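Local coordinates for protein dTDP-4-dehydrorhamnose 3,5-epimerase (Bacillus anthracis str. Ames, PDB 3RYK) that probably epimerises dTDP-4-dehydro-6-deoxyglucose at carbons 3 and 5 of its sugar ring, a step on the route to dTDP-L-rhamnose, at residues Val73-Glu78 / His151-Tyr156. Sequence-based numbering, arbitrary orientation.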
loop_
_atom_site.group_PDB
_atom_site.type_symbol
_atom_site.label_atom_id
_atom_site.label_comp_id
_atom_site.label_asym_id
_atom_site.label_seq_id
_atom_site.Cartn_x
_atom_site.Cartn_y
_atom_site.Cartn_z
ATOM N N VAL A 73 1.176 -0.770 -7.872
ATOM C CA VAL A 73 2.177 0.252 -7.547
ATOM C C VAL A 73 2.815 0.726 -8.851
ATOM O O VAL A 73 3.380 -0.076 -9.599
ATOM C CB VAL A 73 3.265 -0.247 -6.566
ATOM C CG1 VAL A 73 4.341 0.822 -6.356
ATOM C CG2 VAL A 73 2.617 -0.647 -5.229
ATOM N N SER A 74 2.682 2.027 -9.105
ATOM C CA SER A 74 3.212 2.707 -10.272
ATOM C C SER A 74 4.404 3.581 -9.890
ATOM O O SER A 74 4.263 4.487 -9.075
ATOM C CB SER A 74 2.111 3.575 -10.892
ATOM O OG SER A 74 2.607 4.437 -11.893
ATOM N N TYR A 75 5.575 3.280 -10.447
ATOM C CA TYR A 75 6.792 4.054 -10.211
ATOM C C TYR A 75 7.108 4.798 -11.503
ATOM O O TYR A 75 7.078 4.190 -12.601
ATOM C CB TYR A 75 8.005 3.208 -9.755
ATOM C CG TYR A 75 9.311 3.993 -9.850
ATOM C CD1 TYR A 75 9.697 4.923 -8.879
ATOM C CD2 TYR A 75 10.149 3.814 -10.938
ATOM C CE1 TYR A 75 10.907 5.657 -9.010
ATOM C CE2 TYR A 75 11.341 4.526 -11.082
ATOM C CZ TYR A 75 11.726 5.435 -10.142
ATOM O OH TYR A 75 12.919 6.105 -10.357
ATOM N N SER A 76 7.375 6.097 -11.378
ATOM C CA SER A 76 7.713 6.966 -12.507
ATOM C C SER A 76 9.001 7.715 -12.129
ATOM O O SER A 76 9.026 8.538 -11.204
ATOM C CB SER A 76 6.590 7.944 -12.815
ATOM O OG SER A 76 5.377 7.285 -13.134
ATOM N N ALA A 77 10.082 7.417 -12.832
ATOM C CA ALA A 77 11.365 8.037 -12.547
ATOM C C ALA A 77 11.437 9.557 -12.788
ATOM O O ALA A 77 12.011 10.287 -11.980
ATOM C CB ALA A 77 12.484 7.324 -13.335
ATOM N N GLU A 78 10.823 10.032 -13.865
ATOM C CA GLU A 78 10.871 11.446 -14.218
ATOM C C GLU A 78 9.592 12.221 -13.947
ATOM O O GLU A 78 8.498 11.684 -14.117
ATOM C CB GLU A 78 11.172 11.558 -15.727
ATOM C CG GLU A 78 12.663 11.427 -16.053
ATOM C CD GLU A 78 12.968 11.015 -17.492
ATOM O OE1 GLU A 78 13.281 9.819 -17.683
ATOM O OE2 GLU A 78 12.859 11.836 -18.429
ATOM N N HIS A 151 10.931 10.524 -9.176
ATOM C CA HIS A 151 10.743 9.375 -8.302
ATOM C C HIS A 151 9.419 9.370 -7.545
ATOM O O HIS A 151 9.416 9.327 -6.311
ATOM C CB HIS A 151 11.912 9.261 -7.313
ATOM C CG HIS A 151 13.262 9.221 -7.966
ATOM N ND1 HIS A 151 13.785 8.076 -8.532
ATOM C CD2 HIS A 151 14.208 10.178 -8.114
ATOM C CE1 HIS A 151 14.987 8.336 -9.018
ATOM N NE2 HIS A 151 15.269 9.605 -8.777
ATOM N N THR A 152 8.314 9.451 -8.286
ATOM C CA THR A 152 6.977 9.425 -7.714
ATOM C C THR A 152 6.436 8.000 -7.778
ATOM O O THR A 152 6.521 7.302 -8.827
ATOM C CB THR A 152 6.034 10.453 -8.374
ATOM O OG1 THR A 152 6.452 11.775 -8.000
ATOM C CG2 THR A 152 4.585 10.266 -7.953
ATOM N N ILE A 153 5.900 7.566 -6.636
ATOM C CA ILE A 153 5.320 6.238 -6.462
ATOM C C ILE A 153 3.847 6.366 -6.064
ATOM O O ILE A 153 3.515 6.954 -5.013
ATOM C CB ILE A 153 6.061 5.441 -5.369
ATOM C CG1 ILE A 153 7.558 5.348 -5.668
ATOM C CG2 ILE A 153 5.462 4.041 -5.220
ATOM C CD1 ILE A 153 8.365 4.649 -4.570
ATOM N N VAL A 154 2.980 5.808 -6.899
ATOM C CA VAL A 154 1.551 5.835 -6.687
ATOM C C VAL A 154 1.071 4.414 -6.447
ATOM O O VAL A 154 1.507 3.461 -7.106
ATOM C CB VAL A 154 0.821 6.397 -7.916
ATOM C CG1 VAL A 154 -0.677 6.440 -7.675
ATOM C CG2 VAL A 154 1.344 7.771 -8.267
ATOM N N MET A 155 0.176 4.268 -5.487
ATOM C CA MET A 155 -0.383 2.980 -5.155
ATOM C C MET A 155 -1.882 3.098 -5.274
ATOM O O MET A 155 -2.458 4.117 -4.891
ATOM C CB MET A 155 -0.032 2.585 -3.720
ATOM C CG MET A 155 -0.641 1.261 -3.291
ATOM S SD MET A 155 -0.392 0.863 -1.553
ATOM C CE MET A 155 1.386 0.727 -1.458
ATOM N N TYR A 156 -2.525 2.079 -5.827
ATOM C CA TYR A 156 -3.971 2.126 -5.927
ATOM C C TYR A 156 -4.584 0.748 -5.948
ATOM O O TYR A 156 -4.043 -0.167 -6.559
ATOM C CB TYR A 156 -4.468 2.997 -7.072
ATOM C CG TYR A 156 -4.165 2.528 -8.466
ATOM C CD1 TYR A 156 -5.135 1.863 -9.213
ATOM C CD2 TYR A 156 -2.933 2.786 -9.048
ATOM C CE1 TYR A 156 -4.868 1.443 -10.509
ATOM C CE2 TYR A 156 -2.661 2.380 -10.323
ATOM C CZ TYR A 156 -3.636 1.714 -11.047
ATOM O OH TYR A 156 -3.348 1.308 -12.323
HETATM O O HOH W 1 4.232 6.890 -10.738
#
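S74 and V154 form a hydrogen-bonded antiparallel pair in which each gives its N-H to the other's carbonyl: S74 N to V154 O at 2.7 Å, and V154 N to S74 O, nearly straight. S76 and T152 repeat the exchange, with T152 N reaching S76 O at a longer 3.1 Å. Just past the end of strand 70-76, before 152-158 begins, H151 N bonds A77 O at 3.0 Å, coming from above the carbonyl plane. One water donates to T152 O, which already accepts from S76 N, and also hydrogen-bonds S76 OG at 2.7 Å and S74 OG at 3.2 Å; S76 OG is also hydrogen-bonded to R83 NE. With CG anti to the backbone N (chi1 166°), the Y75 ring runs alongside H151, rim to rim, and Y75 OH shares a 2.8 Å hydrogen bond with H151 ND1. On the sheet face carrying V73, Y75 and I153, I153 CG1 touches the Y75 ring edge and I153 CG2 packs on V73 CG1 at 3.6 Å. In this jelly-roll-like fold, strand 96-100 flanks 152-158, while a second-subunit strand pairs with V73 and Y75, carrying the sheet across the interface. F145, T147 and I105 cover the opposite face.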